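PDB 3DC7: putative uncharacterized protein lp_3323 from Lactobacillus plantarum, which is of unknown function but, as a member of the GDSL-like lipase/acylhydrolase family of SGNH hydrolases, probably hydrolyses ester bonds in an unidentified substrate. Local coordinates for residues I45-D49 and W50-R54; R214-Q217 and S218-S222. All coordinates share one frame; numbering follows the deposited sequence.

Interaction 1. Residues I45-D49 and W50-R54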
loop_
_atom_site.group_PDB
_atom_site.type_symbol
_atom_site.label_atom_id
_atom_site.label_comp_id
_atom_site.label_asym_id
_atom_site.label_seq_id
_atom_site.Cartn_x
_atom_site.Cartn_y
_atom_site.Cartn_z
ATOM N N ILE A 45 16.930 14.535 12.900
ATOM C CA ILE A 45 15.598 14.978 13.338
ATOM C C ILE A 45 14.927 13.926 14.226
ATOM O O ILE A 45 14.514 14.230 15.342
ATOM C CB ILE A 45 14.693 15.364 12.135
ATOM C CG1 ILE A 45 15.306 16.552 11.391
ATOM C CG2 ILE A 45 13.258 15.708 12.606
ATOM C CD1 ILE A 45 14.915 16.652 9.934
ATOM N N LEU A 46 14.851 12.687 13.750
ATOM C CA LEU A 46 14.188 11.629 14.508
ATOM C C LEU A 46 14.915 11.256 15.785
ATOM O O LEU A 46 14.279 11.019 16.809
ATOM C CB LEU A 46 13.946 10.381 13.651
ATOM C CG LEU A 46 13.019 10.595 12.462
ATOM C CD1 LEU A 46 13.224 9.493 11.484
ATOM C CD2 LEU A 46 11.575 10.683 12.890
ATOM N N ALA A 47 16.244 11.187 15.731
ATOM C CA ALA A 47 17.008 10.825 16.922
ATOM C C ALA A 47 16.760 11.821 18.062
ATOM O O ALA A 47 16.648 11.415 19.219
ATOM C CB ALA A 47 18.492 10.718 16.617
ATOM N N ALA A 48 16.664 13.106 17.716
ATOM C CA ALA A 48 16.357 14.173 18.674
ATOM C C ALA A 48 14.940 14.056 19.245
ATOM O O ALA A 48 14.756 14.117 20.463
ATOM C CB ALA A 48 16.571 15.540 18.037
ATOM N N ASP A 49 13.952 13.867 18.370
ATOM C CA ASP A 49 12.555 13.687 18.772
ATOM C C ASP A 49 12.344 12.453 19.641
ATOM O O ASP A 49 11.461 12.439 20.497
ATOM C CB ASP A 49 11.646 13.568 17.543
ATOM C CG ASP A 49 11.612 14.832 16.710
ATOM O OD1 ASP A 49 12.168 15.876 17.149
ATOM O OD2 ASP A 49 11.025 14.785 15.601
ATOM N N TRP A 50 13.137 11.411 19.399
ATOM C CA TRP A 50 12.991 10.155 20.128
ATOM C C TRP A 50 13.761 10.136 21.445
ATOM O O TRP A 50 13.564 9.233 22.251
ATOM C CB TRP A 50 13.451 8.980 19.265
ATOM C CG TRP A 50 12.618 8.710 18.046
ATOM C CD1 TRP A 50 11.389 9.234 17.748
ATOM C CD2 TRP A 50 12.939 7.810 16.980
ATOM N NE1 TRP A 50 10.939 8.731 16.549
ATOM C CE2 TRP A 50 11.870 7.852 16.061
ATOM C CE3 TRP A 50 14.035 6.981 16.706
ATOM C CZ2 TRP A 50 11.870 7.103 14.881
ATOM C CZ3 TRP A 50 14.031 6.240 15.548
ATOM C CH2 TRP A 50 12.952 6.306 14.645
ATOM N N ASP A 51 14.631 11.128 21.647
ATOM C CA ASP A 51 15.588 11.167 22.759
ATOM C C ASP A 51 16.294 9.826 22.890
ATOM O O ASP A 51 16.170 9.115 23.896
ATOM C CB ASP A 51 14.931 11.601 24.081
ATOM C CG ASP A 51 15.961 11.944 25.167
ATOM O OD1 ASP A 51 16.764 12.900 24.985
ATOM O OD2 ASP A 51 15.967 11.243 26.208
ATOM N N VAL A 52 17.034 9.486 21.843
ATOM C CA VAL A 52 17.699 8.196 21.757
ATOM C C VAL A 52 18.837 8.098 22.758
ATOM O O VAL A 52 19.468 9.095 23.123
ATOM C CB VAL A 52 18.212 7.900 20.309
ATOM C CG1 VAL A 52 17.056 7.862 19.336
ATOM C CG2 VAL A 52 19.248 8.939 19.860
ATOM N N GLU A 53 19.052 6.876 23.217
ATOM C CA GLU A 53 20.184 6.500 24.030
ATOM C C GLU A 53 21.429 6.559 23.136
ATOM O O GLU A 53 22.464 7.101 23.537
ATOM C CB GLU A 53 19.901 5.109 24.616
ATOM C CG GLU A 53 21.080 4.278 25.091
ATOM C CD GLU A 53 20.662 2.855 25.509
ATOM O OE1 GLU A 53 19.435 2.548 25.512
ATOM O OE2 GLU A 53 21.566 2.043 25.835
ATOM N N ARG A 54 21.317 6.035 21.917
ATOM C CA ARG A 54 22.345 6.241 20.891
ATOM C C ARG A 54 21.793 6.020 19.484
ATOM O O ARG A 54 20.803 5.322 19.306
ATOM C CB ARG A 54 23.579 5.359 21.134
ATOM C CG ARG A 54 23.325 3.874 20.990
ATOM C CD ARG A 54 24.585 3.129 20.562
ATOM N NE ARG A 54 24.232 1.832 19.995
ATOM C CZ ARG A 54 24.005 0.734 20.704
ATOM N NH1 ARG A 54 24.102 0.751 22.030
ATOM N NH2 ARG A 54 23.670 -0.384 20.078
#
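Leu-46 and Trp-50 stand one helical turn apart and point the same way, the leucine running alongside the indole. CB of Leu-46 lies 4.1 Å from the centroid of the six-membered ring of Trp-50, 13° off its normal, a CH-pi contact over the face. With CG of Trp-50 turned beside its own backbone N (chi1 -66°), the ring folds back along the helix. The carbonyl O of Leu-46 sits above the indole plane, offset toward the rim, 3.1 Å from Trp-50 CG, while accepting a hydrogen bond from the backbone N of Trp-50 at 2.9 Å. A broad aromatic suits this buried place because one flat group can follow the helix flank and still offer an N-H at its edge: NE1 of Trp-50 donates to Gln-217.

The close packing continues where the helix ends in a Schellman motif: Asp-51 takes positive phi (47°), and Val-52 N reaches back to Ala-47 O at 3.3 Å, in the carbonyl plane. Asp-51 N bonds to Ala-48 O at 3.2 Å from well above the carbonyl plane. Just past the turn Val-52 lays CG2 3.8 Å from CB of Ala-47, a small residue that leaves room for the valine methyls beside the last turn.

The solvent side is looser. It is formed by Ala-48 and by Asp-49 and Asp-51, whose charged carboxylates suit exposure.

Helix 42-50 thus gives way to the loop before strand 56-59. Trp-50 packs on Leu-220 of helix 206-223 and edge-to-face with Phe-21, while Trp-50 and Val-52 both touch Pro-24 of strand 24-28.

Interaction 2. Residues R214-Q217 and S218-S222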
loop_
_atom_site.group_PDB
_atom_site.type_symbol
_atom_site.label_atom_id
_atom_site.label_comp_id
_atom_site.label_asym_id
_atom_site.label_seq_id
_atom_site.Cartn_x
_atom_site.Cartn_y
_atom_site.Cartn_z
ATOM N N ARG A 214 9.247 13.496 8.490
ATOM C CA ARG A 214 7.794 13.455 8.656
ATOM C C ARG A 214 7.195 12.196 8.017
ATOM O O ARG A 214 6.365 11.527 8.618
ATOM C CB ARG A 214 7.158 14.708 8.073
ATOM C CG ARG A 214 7.507 15.973 8.850
ATOM C CD ARG A 214 6.635 17.151 8.438
ATOM N NE ARG A 214 6.947 17.661 7.104
ATOM C CZ ARG A 214 7.606 18.794 6.857
ATOM N NH1 ARG A 214 8.041 19.568 7.849
ATOM N NH2 ARG A 214 7.818 19.162 5.604
ATOM N N LYS A 215 7.647 11.862 6.816
ATOM C CA LYS A 215 7.126 10.692 6.105
ATOM C C LYS A 215 7.464 9.415 6.848
ATOM O O LYS A 215 6.637 8.515 6.930
ATOM C CB LYS A 215 7.645 10.641 4.660
ATOM C CG LYS A 215 7.015 11.702 3.744
ATOM C CD LYS A 215 5.499 11.500 3.589
ATOM C CE LYS A 215 4.820 12.720 2.938
ATOM N NZ LYS A 215 4.212 13.653 3.943
ATOM N N LEU A 216 8.669 9.354 7.415
ATOM C CA LEU A 216 9.105 8.179 8.152
ATOM C C LEU A 216 8.338 8.018 9.468
ATOM O O LEU A 216 7.914 6.920 9.791
ATOM C CB LEU A 216 10.623 8.203 8.387
ATOM C CG LEU A 216 11.306 7.095 9.194
ATOM C CD1 LEU A 216 10.921 5.692 8.748
ATOM C CD2 LEU A 216 12.823 7.273 9.047
ATOM N N GLN A 217 8.171 9.097 10.223
ATOM C CA GLN A 217 7.415 9.007 11.481
ATOM C C GLN A 217 5.978 8.525 11.234
ATOM O O GLN A 217 5.503 7.623 11.933
ATOM C CB GLN A 217 7.445 10.323 12.262
ATOM C CG GLN A 217 6.858 10.226 13.676
ATOM C CD GLN A 217 7.717 9.397 14.638
ATOM O OE1 GLN A 217 8.896 9.669 14.826
ATOM N NE2 GLN A 217 7.120 8.394 15.248
ATOM N N SER A 218 5.314 9.090 10.217
ATOM C CA SER A 218 3.949 8.697 9.852
ATOM C C SER A 218 3.901 7.214 9.570
ATOM O O SER A 218 3.007 6.525 10.042
ATOM C CB SER A 218 3.470 9.427 8.599
ATOM O OG SER A 218 3.279 10.793 8.859
ATOM N N PHE A 219 4.869 6.741 8.791
ATOM C CA PHE A 219 4.930 5.344 8.388
ATOM C C PHE A 219 5.097 4.430 9.609
ATOM O O PHE A 219 4.433 3.402 9.724
ATOM C CB PHE A 219 6.057 5.121 7.366
ATOM C CG PHE A 219 6.034 3.753 6.740
ATOM C CD1 PHE A 219 5.243 3.499 5.631
ATOM C CD2 PHE A 219 6.778 2.717 7.277
ATOM C CE1 PHE A 219 5.201 2.243 5.063
ATOM C CE2 PHE A 219 6.740 1.446 6.712
ATOM C CZ PHE A 219 5.949 1.215 5.600
ATOM N N LEU A 220 5.973 4.823 10.517
ATOM C CA LEU A 220 6.228 4.050 11.726
ATOM C C LEU A 220 4.986 3.968 12.603
ATOM O O LEU A 220 4.660 2.892 13.119
ATOM C CB LEU A 220 7.409 4.627 12.515
ATOM C CG LEU A 220 8.784 4.523 11.856
ATOM C CD1 LEU A 220 9.784 5.336 12.650
ATOM C CD2 LEU A 220 9.257 3.073 11.766
ATOM N N ASP A 221 4.296 5.099 12.755
ATOM C CA ASP A 221 3.045 5.177 13.515
ATOM C C ASP A 221 1.963 4.239 12.977
ATOM O O ASP A 221 1.173 3.705 13.748
ATOM C CB ASP A 221 2.518 6.620 13.545
ATOM C CG ASP A 221 3.383 7.556 14.397
ATOM O OD1 ASP A 221 4.268 7.071 15.128
ATOM O OD2 ASP A 221 3.174 8.791 14.347
ATOM N N SER A 222 1.946 4.035 11.660
ATOM C CA SER A 222 0.909 3.260 10.980
ATOM C C SER A 222 1.273 1.790 10.796
ATOM O O SER A 222 0.449 1.000 10.328
ATOM C CB SER A 222 0.614 3.872 9.604
ATOM O OG SER A 222 0.490 5.286 9.695
#
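Gln-217 NE2 donates to Asp-221 OD1, one turn further along the helix, at 3.1 Å and 157°. The acceptor lies in the plane of the Gln-217 amide, but the carboxylate is met from above its own plane, the two flat groups being turned 47° apart. A bend at chi2 (69°) brings the amide of Gln-217 over toward Asp-221. The same groups hold the beginning of the ordered chain: Gln-217 NE2 also donates to Val-19 O, and Asp-221 OD1 accepts from Val-19 N. An amide, donor and acceptor at once, suits this junction.

Ser-218 doubles the grip on Arg-214 O: its N bonds at 3.1 Å and its OG at 3.2 Å, from opposite faces of the carbonyl plane. Ser-222 OG likewise donates to the carbonyl four residues back, Ser-218 O, at 2.8 Å, its N-H bond there being weak. A hydroxyl satisfied by its own helix suits buried Ser-218.

All this belongs to helix 206-223, the last helix of the alpha/beta fold of the SGNH hydrolase clan, running beside its parallel sheet. Its regular bonds include Leu-220 N to Leu-216 O at 2.9 Å and Asp-221 N to Gln-217 O at 2.9 Å.

On the buried flank Leu-216 and Leu-220 meet obliquely, CD1 of Leu-216 lying 3.9 Å from CG of Leu-220. Their branched apolar ends suit this flank, Leu-216 meeting Leu-133 and Ile-135 of strand 132-136; partly exposed Phe-219 lies on Leu-178. Toward the second subunit, Ser-218 packs on its Ser-222 and Lys-215 NZ hydrogen-bonds its His-223 O.

How the interactions relate
From the N terminus, interaction 1 comes first, where helix 42-50 ends and the chain turns toward strand 56-59; interaction 2 follows much later, along the final helix 206-223. Both join residues three to five apart in continuous chain, so neither closes a long loop and they stand in series without nesting or crossing. Their centres are 15 Å apart, yet they meet directly: besides the indole-amide bond, CD1 of Leu-46 packs 3.3 Å from CD2 of Leu-216. The early and last helices are thereby joined side to side, and interaction 2 extends the connection to neighbouring subunits.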